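Local coordinates for aldose-aldose oxidoreductase (PDB 5A04), which probably transfers hydride between aldose sugars, oxidising one and reducing another, with a bound NADP(H) as the shuttle, at residues 35-40 with 52-57; 106-111 with 182-187; 195-200 with 248-253. One frame throughout, in Å; residues are numbered along the deposited sequence.

Interaction 1: residues 35-40 with 52-57; sequences AALVSG and YGIPET. With NDP (NADPH dihydro-nicotinamide-adenine-dinucleotide phosphate), chain G.
Ile54 lays one branch on the backbone of strand 32-38 and the other beside Leu37. Its CG2 methyl rests on the backbone, 3.8 Å from Ala35 O and a little farther from Ala36 CA, while CG1 meets CD1 of Leu37 at 4.0 Å, the two side chains crossing obliquely. With CG1 anti to the carbonyl carbon (chi1 -49°), the longer branch passes the leucine at CG1 and the CG2 methyl falls on the strand backbone, a division that suits a beta-branched residue. Ala35, whose methyl points away, offers only its carbonyl here. Replacing Ile54 by an alanine would probably open a gap beside Leu37 CD1 and leave this stretch of backbone without its apolar cover. The two segments frame a beta-alpha-beta crossover of the Rossmann fold: strand 32-38 leads into helix 42-52, and the chain returns past Ile54 to the parallel strand 59-60, with Leu37 also packing on Leu45 and Tyr48 of the helix. Gly53 makes the turn out of the helix at positive phi, which a residue without a side chain takes easily. Where the chain leaves the strand, Gly40 N donates to NDP O1X at 3.0 Å and 153°. Ser39 OG bonds to NDP O3X on the same 2'-phosphate, at a doubtfully short distance.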
loop_
_atom_site.group_PDB
_atom_site.type_symbol
_atom_site.label_atom_id
_atom_site.label_comp_id
_atom_site.label_asym_id
_atom_site.label_seq_id
_atom_site.Cartn_x
_atom_site.Cartn_y
_atom_site.Cartn_z
ATOM N N ALA A 35 -18.125 1.591 37.467
ATOM C CA ALA A 35 -19.219 1.822 38.412
ATOM C C ALA A 35 -20.403 0.881 38.214
ATOM O O ALA A 35 -21.152 0.607 39.157
ATOM C CB ALA A 35 -19.687 3.275 38.323
ATOM N N ALA A 36 -20.590 0.389 36.994
ATOM C CA ALA A 36 -21.767 -0.431 36.707
ATOM C C ALA A 36 -21.544 -1.346 35.509
ATOM O O ALA A 36 -20.648 -1.117 34.690
ATOM C CB ALA A 36 -22.993 0.461 36.477
ATOM N N LEU A 37 -22.372 -2.388 35.422
ATOM C CA LEU A 37 -22.325 -3.349 34.334
ATOM C C LEU A 37 -23.704 -3.483 33.696
ATOM O O LEU A 37 -24.722 -3.522 34.400
ATOM C CB LEU A 37 -21.859 -4.719 34.834
ATOM C CG LEU A 37 -20.470 -4.724 35.476
ATOM C CD1 LEU A 37 -20.258 -6.058 36.174
ATOM C CD2 LEU A 37 -19.401 -4.482 34.433
ATOM N N VAL A 38 -23.730 -3.546 32.368
ATOM C CA VAL A 38 -24.975 -3.755 31.631
ATOM C C VAL A 38 -24.783 -4.905 30.657
ATOM O O VAL A 38 -23.884 -4.863 29.820
ATOM C CB VAL A 38 -25.401 -2.495 30.865
ATOM C CG1 VAL A 38 -26.805 -2.689 30.284
ATOM C CG2 VAL A 38 -25.358 -1.284 31.763
ATOM N N SER A 39 -25.614 -5.940 30.778
ATOM C CA SER A 39 -25.416 -7.177 30.032
ATOM C C SER A 39 -26.723 -7.888 29.732
ATOM O O SER A 39 -27.644 -7.856 30.543
ATOM C CB SER A 39 -24.504 -8.141 30.810
ATOM O OG SER A 39 -24.283 -9.332 30.058
ATOM N N GLY A 40 -26.776 -8.559 28.584
ATOM C CA GLY A 40 -27.902 -9.426 28.253
ATOM C C GLY A 40 -27.710 -10.855 28.746
ATOM O O GLY A 40 -28.526 -11.739 28.482
ATOM N N TYR A 52 -15.225 -7.569 40.025
ATOM C CA TYR A 52 -14.889 -6.153 40.082
ATOM C C TYR A 52 -15.545 -5.396 41.234
ATOM O O TYR A 52 -15.368 -4.186 41.363
ATOM C CB TYR A 52 -15.246 -5.477 38.747
ATOM C CG TYR A 52 -14.262 -5.805 37.654
ATOM C CD1 TYR A 52 -13.120 -5.028 37.471
ATOM C CD2 TYR A 52 -14.446 -6.910 36.827
ATOM C CE1 TYR A 52 -12.200 -5.324 36.478
ATOM C CE2 TYR A 52 -13.523 -7.217 35.830
ATOM C CZ TYR A 52 -12.396 -6.418 35.670
ATOM O OH TYR A 52 -11.475 -6.707 34.688
ATOM N N GLY A 53 -16.276 -6.102 42.089
ATOM C CA GLY A 53 -16.865 -5.470 43.262
ATOM C C GLY A 53 -17.991 -4.515 42.910
ATOM O O GLY A 53 -18.137 -3.449 43.517
ATOM N N ILE A 54 -18.774 -4.895 41.906
ATOM C CA ILE A 54 -19.929 -4.115 41.474
ATOM C C ILE A 54 -21.182 -4.664 42.135
ATOM O O ILE A 54 -21.579 -5.795 41.846
ATOM C CB ILE A 54 -20.115 -4.165 39.936
ATOM C CG1 ILE A 54 -18.801 -3.855 39.213
ATOM C CG2 ILE A 54 -21.249 -3.216 39.511
ATOM C CD1 ILE A 54 -18.220 -2.507 39.538
ATOM N N PRO A 55 -21.802 -3.880 43.035
ATOM C CA PRO A 55 -22.972 -4.401 43.758
ATOM C C PRO A 55 -24.147 -4.674 42.819
ATOM O O PRO A 55 -24.204 -4.094 41.730
ATOM C CB PRO A 55 -23.307 -3.282 44.754
ATOM C CG PRO A 55 -22.706 -2.058 44.188
ATOM C CD PRO A 55 -21.480 -2.495 43.415
ATOM N N GLU A 56 -25.059 -5.548 43.239
ATOM C CA GLU A 56 -26.226 -5.913 42.437
ATOM C C GLU A 56 -27.085 -4.713 42.030
ATOM O O GLU A 56 -27.728 -4.732 40.980
ATOM C CB GLU A 56 -27.087 -6.931 43.196
ATOM C CG GLU A 56 -26.408 -8.282 43.344
ATOM C CD GLU A 56 -27.350 -9.373 43.812
ATOM O OE1 GLU A 56 -27.646 -9.419 45.024
ATOM O OE2 GLU A 56 -27.791 -10.182 42.967
ATOM N N THR A 57 -27.082 -3.676 42.857
ATOM C CA THR A 57 -27.792 -2.437 42.552
ATOM C C THR A 57 -27.222 -1.732 41.318
ATOM O O THR A 57 -27.871 -0.864 40.737
ATOM C CB THR A 57 -27.726 -1.455 43.723
ATOM O OG1 THR A 57 -26.355 -1.234 44.081
ATOM C CG2 THR A 57 -28.481 -2.007 44.937
HETATM P PA NDP G . -18.115 -9.723 21.172
HETATM O O1A NDP G . -19.000 -10.533 20.291
HETATM O O2A NDP G . -16.880 -10.362 21.745
HETATM O O5B NDP G . -18.976 -9.089 22.421
HETATM C C5B NDP G . -20.138 -8.493 21.919
HETATM C C4B NDP G . -21.077 -8.374 23.128
HETATM O O4B NDP G . -22.178 -7.512 22.834
HETATM C C3B NDP G . -21.667 -9.763 23.468
HETATM O O3B NDP G . -20.825 -10.480 24.314
HETATM C C2B NDP G . -22.907 -9.353 24.273
HETATM O O2B NDP G . -22.620 -9.021 25.503
HETATM C C1B NDP G . -23.300 -7.997 23.546
HETATM N N9A NDP G . -24.436 -8.161 22.635
HETATM C C8A NDP G . -25.666 -7.515 22.709
HETATM N N7A NDP G . -26.519 -7.895 21.738
HETATM C C5A NDP G . -25.804 -8.840 20.996
HETATM C C6A NDP G . -26.139 -9.597 19.858
HETATM N N6A NDP G . -27.382 -9.466 19.280
HETATM N N1A NDP G . -25.253 -10.475 19.297
HETATM C C2A NDP G . -24.025 -10.549 19.934
HETATM N N3A NDP G . -23.565 -9.895 21.006
HETATM C C4A NDP G . -24.495 -9.027 21.539
HETATM O O3 NDP G . -17.709 -8.482 20.148
HETATM P PN NDP G . -16.376 -7.629 20.532
HETATM O O1N NDP G . -16.337 -7.204 21.943
HETATM O O2N NDP G . -15.162 -8.045 19.731
HETATM O O5D NDP G . -16.765 -6.153 19.659
HETATM C C5D NDP G . -17.839 -5.448 20.218
HETATM C C4D NDP G . -17.706 -3.972 19.747
HETATM O O4D NDP G . -16.377 -3.490 20.114
HETATM C C3D NDP G . -17.782 -3.852 18.179
HETATM O O3D NDP G . -18.416 -2.611 17.817
HETATM C C2D NDP G . -16.321 -3.806 17.755
HETATM O O2D NDP G . -16.126 -3.039 16.580
HETATM C C1D NDP G . -15.699 -3.028 18.968
HETATM N N1N NDP G . -14.294 -3.403 19.144
HETATM C C2N NDP G . -13.320 -2.421 19.219
HETATM C C3N NDP G . -12.018 -2.787 19.411
HETATM C C7N NDP G . -10.985 -1.754 19.486
HETATM O O7N NDP G . -9.772 -2.033 19.491
HETATM N N7N NDP G . -11.369 -0.419 19.563
HETATM C C4N NDP G . -11.596 -4.209 19.542
HETATM C C5N NDP G . -12.697 -5.174 19.407
HETATM C C6N NDP G . -13.955 -4.772 19.231
HETATM P P2B NDP G . -23.701 -9.525 26.747
HETATM O O1X NDP G . -25.007 -8.985 26.211
HETATM O O2X NDP G . -23.500 -11.006 26.657
HETATM O O3X NDP G . -23.128 -8.823 27.977
#

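Interaction 2: residues 106-111 with 182-187. With BGC (beta-D-glucopyranose), chain H.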
loop_
_atom_site.group_PDB
_atom_site.type_symbol
_atom_site.label_atom_id
_atom_site.label_comp_id
_atom_site.label_asym_id
_atom_site.label_seq_id
_atom_site.Cartn_x
_atom_site.Cartn_y
_atom_site.Cartn_z
ATOM N N MET A 106 -18.815 3.831 14.419
ATOM C CA MET A 106 -19.858 4.514 15.185
ATOM C C MET A 106 -21.252 3.910 15.003
ATOM O O MET A 106 -21.930 3.609 15.989
ATOM C CB MET A 106 -19.877 5.986 14.814
ATOM C CG MET A 106 -20.929 6.809 15.557
ATOM S SD MET A 106 -20.594 8.526 15.162
ATOM C CE MET A 106 -21.786 9.342 16.225
ATOM N N ALA A 107 -21.666 3.709 13.751
ATOM C CA ALA A 107 -22.951 3.068 13.466
ATOM C C ALA A 107 -22.927 2.533 12.037
ATOM O O ALA A 107 -21.912 2.661 11.353
ATOM C CB ALA A 107 -24.101 4.059 13.665
ATOM N N ASN A 108 -24.030 1.955 11.572
ATOM C CA ASN A 108 -24.039 1.363 10.225
ATOM C C ASN A 108 -24.030 2.386 9.095
ATOM O O ASN A 108 -23.594 2.082 7.981
ATOM C CB ASN A 108 -25.261 0.459 10.034
ATOM C CG ASN A 108 -25.240 -0.765 10.935
ATOM O OD1 ASN A 108 -24.249 -1.044 11.619
ATOM N ND2 ASN A 108 -26.344 -1.499 10.944
ATOM N N THR A 109 -24.559 3.579 9.355
ATOM C CA THR A 109 -24.784 4.560 8.294
ATOM C C THR A 109 -24.547 5.984 8.759
ATOM O O THR A 109 -24.528 6.261 9.958
ATOM C CB THR A 109 -26.241 4.507 7.756
ATOM O OG1 THR A 109 -27.141 4.943 8.785
ATOM C CG2 THR A 109 -26.632 3.101 7.335
ATOM N N VAL A 110 -24.427 6.889 7.796
ATOM C CA VAL A 110 -24.341 8.310 8.086
ATOM C C VAL A 110 -25.556 8.769 8.892
ATOM O O VAL A 110 -25.411 9.436 9.917
ATOM C CB VAL A 110 -24.222 9.123 6.785
ATOM C CG1 VAL A 110 -24.421 10.616 7.050
ATOM C CG2 VAL A 110 -22.848 8.869 6.156
ATOM N N ALA A 111 -26.749 8.394 8.431
ATOM C CA ALA A 111 -27.985 8.800 9.106
ATOM C C ALA A 111 -28.016 8.364 10.567
ATOM O O ALA A 111 -28.466 9.103 11.437
ATOM C CB ALA A 111 -29.199 8.238 8.366
ATOM N N SER A 182 -15.224 -6.260 6.270
ATOM C CA SER A 182 -13.921 -5.818 6.788
ATOM C C SER A 182 -13.790 -4.301 6.945
ATOM O O SER A 182 -13.157 -3.830 7.882
ATOM C CB SER A 182 -12.787 -6.334 5.890
ATOM O OG SER A 182 -12.736 -5.613 4.663
ATOM N N LEU A 183 -14.395 -3.527 6.047
ATOM C CA LEU A 183 -14.259 -2.079 6.127
ATOM C C LEU A 183 -14.861 -1.534 7.413
ATOM O O LEU A 183 -14.341 -0.591 7.995
ATOM C CB LEU A 183 -14.920 -1.410 4.922
ATOM C CG LEU A 183 -14.823 0.120 4.854
ATOM C CD1 LEU A 183 -13.358 0.579 4.975
ATOM C CD2 LEU A 183 -15.457 0.635 3.556
ATOM N N MET A 184 -15.978 -2.117 7.840
ATOM C CA MET A 184 -16.645 -1.641 9.042
ATOM C C MET A 184 -15.800 -1.971 10.273
ATOM O O MET A 184 -15.727 -1.174 11.209
ATOM C CB MET A 184 -18.052 -2.249 9.146
ATOM C CG MET A 184 -19.042 -1.669 8.148
ATOM S SD MET A 184 -19.319 0.090 8.420
ATOM C CE MET A 184 -20.364 0.042 9.855
ATOM N N ASP A 185 -15.093 -3.095 10.235
ATOM C CA ASP A 185 -14.431 -3.596 11.436
ATOM C C ASP A 185 -12.973 -3.211 11.585
ATOM O O ASP A 185 -12.529 -2.829 12.672
ATOM C CB ASP A 185 -14.520 -5.118 11.482
ATOM C CG ASP A 185 -13.944 -5.681 12.763
ATOM O OD1 ASP A 185 -14.569 -5.472 13.830
ATOM O OD2 ASP A 185 -12.861 -6.302 12.706
ATOM N N ILE A 186 -12.214 -3.377 10.513
ATOM C CA ILE A 186 -10.770 -3.278 10.613
ATOM C C ILE A 186 -10.236 -2.287 9.575
ATOM O O ILE A 186 -9.291 -1.531 9.837
ATOM C CB ILE A 186 -10.117 -4.701 10.475
ATOM C CG1 ILE A 186 -8.605 -4.612 10.582
ATOM C CG2 ILE A 186 -10.563 -5.421 9.205
ATOM C CD1 ILE A 186 -8.160 -4.048 11.913
ATOM N N GLY A 187 -10.863 -2.251 8.406
ATOM C CA GLY A 187 -10.471 -1.294 7.382
ATOM C C GLY A 187 -10.661 0.145 7.824
ATOM O O GLY A 187 -9.952 1.050 7.374
HETATM C C2 BGC H . -11.625 -4.888 15.632
HETATM C C3 BGC H . -11.138 -6.306 15.960
HETATM C C4 BGC H . -9.666 -6.422 15.693
HETATM C C5 BGC H . -8.891 -5.312 16.385
HETATM C C6 BGC H . -7.419 -5.338 15.898
HETATM C C1 BGC H . -10.805 -3.980 16.434
HETATM O O1 BGC H . -11.287 -2.644 16.295
HETATM O O2 BGC H . -13.005 -4.787 15.963
HETATM O O3 BGC H . -11.874 -7.200 15.139
HETATM O O4 BGC H . -9.202 -7.686 16.142
HETATM O O5 BGC H . -9.427 -4.050 16.057
HETATM O O6 BGC H . -6.618 -4.435 16.670
#
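The peptide plane between Ala107 and Asn108 is the flat group that meets the other segment: the CE methyl of Met184 comes at it obliquely, from well outside that plane, and lies 3.4 Å from Ala107 O. The same methyl is 3.9 Å from Asn108 CA. The flat amide of Asn108 keeps more distance, its OD1 standing 4.4 Å from Met184 CE, and its ND2 is bonded to Ser84 OG, which would favour the way the amide is turned. Met184 reaches across by its flexibility, bent at chi2 (-63°) and again at chi3 (-76°). An unbranched thioether chain suits this place, since it can fold to bring a small methyl, slightly polarised by the sulfur beside it, against a carbonyl oxygen, and Pro105 and Tyr328 pack along it as well. The contact joins the two domains of the protein: segment 106-111 follows directly on the Glu-Lys-Pro motif of the Rossmann domain, as in the Gfo/Idh/MocA family, and segment 182-187 opens a helix of the C-terminal alpha/beta domain. Thr109 is the N-cap of helix 110-123, its OG1 taking the amide of Asp112. In the other helix a wider, pi-type turn lets Ser182 O accept from both Ile186 N and Gly187 N, each at 2.8 Å. One residue beyond Met184, the carboxylate of Asp185 faces the sugar and binds adjacent hydroxyls of glucose with its two oxygens: BGC O2 donates to OD1 at 2.7 Å from clearly outside the carboxylate plane, and BGC O3 donates to OD2 at 2.8 Å. Arg172 forms a salt bridge to OD1 and Lys104 NZ donates to the backbone carbonyl of Asp185.

Interaction 3: residues 195-200 with 248-253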
loop_
_atom_site.group_PDB
_atom_site.type_symbol
_atom_site.label_atom_id
_atom_site.label_comp_id
_atom_site.label_asym_id
_atom_site.label_seq_id
_atom_site.Cartn_x
_atom_site.Cartn_y
_atom_site.Cartn_z
ATOM N N ARG A 195 -6.856 9.906 7.588
ATOM C CA ARG A 195 -7.411 11.188 8.005
ATOM C C ARG A 195 -6.574 11.866 9.091
ATOM O O ARG A 195 -6.300 13.061 8.977
ATOM C CB ARG A 195 -8.862 11.010 8.483
ATOM C CG ARG A 195 -9.853 10.722 7.316
ATOM C CD ARG A 195 -11.297 10.436 7.803
ATOM N NE ARG A 195 -11.741 11.564 8.609
ATOM C CZ ARG A 195 -11.900 11.534 9.927
ATOM N NH1 ARG A 195 -11.757 10.396 10.595
ATOM N NH2 ARG A 195 -12.227 12.653 10.574
ATOM N N TYR A 196 -6.156 11.141 10.136
ATOM C CA TYR A 196 -5.429 11.854 11.191
ATOM C C TYR A 196 -3.961 12.088 10.850
ATOM O O TYR A 196 -3.349 13.007 11.391
ATOM C CB TYR A 196 -5.569 11.185 12.587
ATOM C CG TYR A 196 -5.094 9.759 12.839
ATOM C CD1 TYR A 196 -3.742 9.417 12.817
ATOM C CD2 TYR A 196 -6.008 8.781 13.229
ATOM C CE1 TYR A 196 -3.324 8.106 13.111
ATOM C CE2 TYR A 196 -5.606 7.478 13.512
ATOM C CZ TYR A 196 -4.267 7.150 13.461
ATOM O OH TYR A 196 -3.895 5.855 13.759
ATOM N N LEU A 197 -3.406 11.322 9.923
ATOM C CA LEU A 197 -2.027 11.586 9.497
ATOM C C LEU A 197 -1.980 12.806 8.567
ATOM O O LEU A 197 -1.089 13.655 8.686
ATOM C CB LEU A 197 -1.421 10.353 8.819
ATOM C CG LEU A 197 -1.211 9.168 9.764
ATOM C CD1 LEU A 197 -0.897 7.921 8.966
ATOM C CD2 LEU A 197 -0.085 9.441 10.796
ATOM N N THR A 198 -2.937 12.914 7.646
ATOM C CA THR A 198 -2.970 14.086 6.767
ATOM C C THR A 198 -3.538 15.288 7.499
ATOM O O THR A 198 -3.207 16.437 7.181
ATOM C CB THR A 198 -3.829 13.856 5.496
ATOM O OG1 THR A 198 -5.163 13.525 5.893
ATOM C CG2 THR A 198 -3.261 12.735 4.647
ATOM N N GLY A 199 -4.415 15.020 8.466
ATOM C CA GLY A 199 -5.201 16.065 9.101
ATOM C C GLY A 199 -6.218 16.651 8.136
ATOM O O GLY A 199 -6.695 17.773 8.322
ATOM N N GLU A 200 -6.556 15.883 7.107
ATOM C CA GLU A 200 -7.483 16.342 6.072
ATOM C C GLU A 200 -8.668 15.411 5.884
ATOM O O GLU A 200 -8.679 14.301 6.408
ATOM C CB GLU A 200 -6.752 16.478 4.746
ATOM C CG GLU A 200 -5.600 17.474 4.743
ATOM C CD GLU A 200 -5.001 17.597 3.359
ATOM O OE1 GLU A 200 -5.636 18.241 2.491
ATOM O OE2 GLU A 200 -3.911 17.033 3.135
ATOM N N ASN A 248 -1.282 -4.797 9.602
ATOM C CA ASN A 248 -1.603 -3.710 10.504
ATOM C C ASN A 248 -0.469 -2.731 10.471
ATOM O O ASN A 248 0.508 -2.884 11.200
ATOM C CB ASN A 248 -1.832 -4.216 11.935
ATOM C CG ASN A 248 -2.413 -3.135 12.841
ATOM O OD1 ASN A 248 -1.886 -2.034 12.922
ATOM N ND2 ASN A 248 -3.534 -3.435 13.483
ATOM N N ARG A 249 -0.585 -1.715 9.629
ATOM C CA ARG A 249 0.569 -0.855 9.418
ATOM C C ARG A 249 0.206 0.407 8.684
ATOM O O ARG A 249 -0.816 0.474 7.999
ATOM C CB ARG A 249 1.638 -1.613 8.618
ATOM C CG ARG A 249 1.179 -2.007 7.203
ATOM C CD ARG A 249 2.245 -2.847 6.497
ATOM N NE ARG A 249 1.979 -2.950 5.061
ATOM C CZ ARG A 249 2.923 -3.000 4.126
ATOM N NH1 ARG A 249 4.208 -2.978 4.467
ATOM N NH2 ARG A 249 2.578 -3.082 2.844
ATOM N N TYR A 250 1.053 1.416 8.826
ATOM C CA TYR A 250 1.023 2.507 7.869
ATOM C C TYR A 250 2.382 3.135 7.684
ATOM O O TYR A 250 3.237 3.063 8.573
ATOM C CB TYR A 250 -0.015 3.573 8.261
ATOM C CG TYR A 250 0.121 4.315 9.580
ATOM C CD1 TYR A 250 1.143 5.241 9.803
ATOM C CD2 TYR A 250 -0.842 4.153 10.573
ATOM C CE1 TYR A 250 1.215 5.954 11.001
ATOM C CE2 TYR A 250 -0.779 4.860 11.762
ATOM C CZ TYR A 250 0.243 5.762 11.966
ATOM O OH TYR A 250 0.269 6.473 13.155
ATOM N N ARG A 251 2.588 3.708 6.493
ATOM C CA ARG A 251 3.733 4.569 6.230
ATOM C C ARG A 251 3.217 5.874 5.642
ATOM O O ARG A 251 2.411 5.854 4.704
ATOM C CB ARG A 251 4.736 3.925 5.265
ATOM C CG ARG A 251 5.918 4.861 5.000
ATOM C CD ARG A 251 6.864 4.348 3.938
ATOM N NE ARG A 251 7.530 3.116 4.341
ATOM C CZ ARG A 251 8.504 2.540 3.644
ATOM N NH1 ARG A 251 8.919 3.078 2.499
ATOM N NH2 ARG A 251 9.057 1.421 4.086
ATOM N N VAL A 252 3.649 6.997 6.204
ATOM C CA VAL A 252 3.326 8.301 5.640
ATOM C C VAL A 252 4.633 8.902 5.111
ATOM O O VAL A 252 5.666 8.854 5.786
ATOM C CB VAL A 252 2.618 9.228 6.680
ATOM C CG1 VAL A 252 3.369 9.266 8.016
ATOM C CG2 VAL A 252 2.394 10.645 6.113
ATOM N N SER A 253 4.593 9.408 3.878
ATOM C CA SER A 253 5.799 9.897 3.201
ATOM C C SER A 253 5.600 11.278 2.588
ATOM O O SER A 253 4.524 11.597 2.068
ATOM C CB SER A 253 6.238 8.939 2.085
ATOM O OG SER A 253 6.247 7.585 2.492
#
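Leu197 lowers its CD1 methyl onto one face of the Tyr250 ring, 3.6 Å from the centroid and 16° off the ring normal, a CH-pi contact. Its other methyl, CD2, lies toward the phenol end, 3.7 Å from Tyr250 CE1. With CG anti to the carbonyl carbon (chi1 -67°) and chi2 extended, both methyls leave the helix toward the strand, and CD1 also comes to 4.4 Å from Val252 CB. The two tyrosines share a less common conformation, CG lying between the backbone N and the carbonyl carbon (chi1 60° in Tyr196, 61° in Tyr250). For Tyr196, on a helix, this swings the ring round until its end nears the strand, although its CB starts out neither toward the strand nor away from it. The side chains cross at about a right angle: Tyr250 OH lies at the edge of the Tyr196 ring, 3.9 Å from CE1, while Tyr196 OH lies 3.8 Å from Tyr250 CE2. Here helix 182-198 packs on the large mixed sheet of the C-terminal domain, alongside helix 137-147, which sends Ala142 and Val146 into the same layer. On the sheet's other side, Arg251 pairs with Asp262 of the second subunit. Tyrosine suits both aromatic places because the rings supply apolar surface while both buried hydroxyls bond to Asn139 OD1, so the packing gains its bulk without stranding a polar group.

In the fold
The three contacts run in series along the chain, from the coenzyme's adenosine end into the C-terminal domain. Interaction 1 belongs to the Rossmann domain and lies beside the 2'-phosphate; its centre is 29 Å from that of interaction 2, which joins the domains next to the glucose site. Interactions 2 and 3 share helix 182-198: their centres are 19 Å apart and their nearest atoms about 5 Å, without touching. Thus one helix contributes Asp185 to the glucose site near its start and packs on the sheet at its end, where the Tyr196 side chain is about 11 Å from glucose. Interactions 1 and 3 lie on opposite sides of the chain's centre, 39 Å apart between centres.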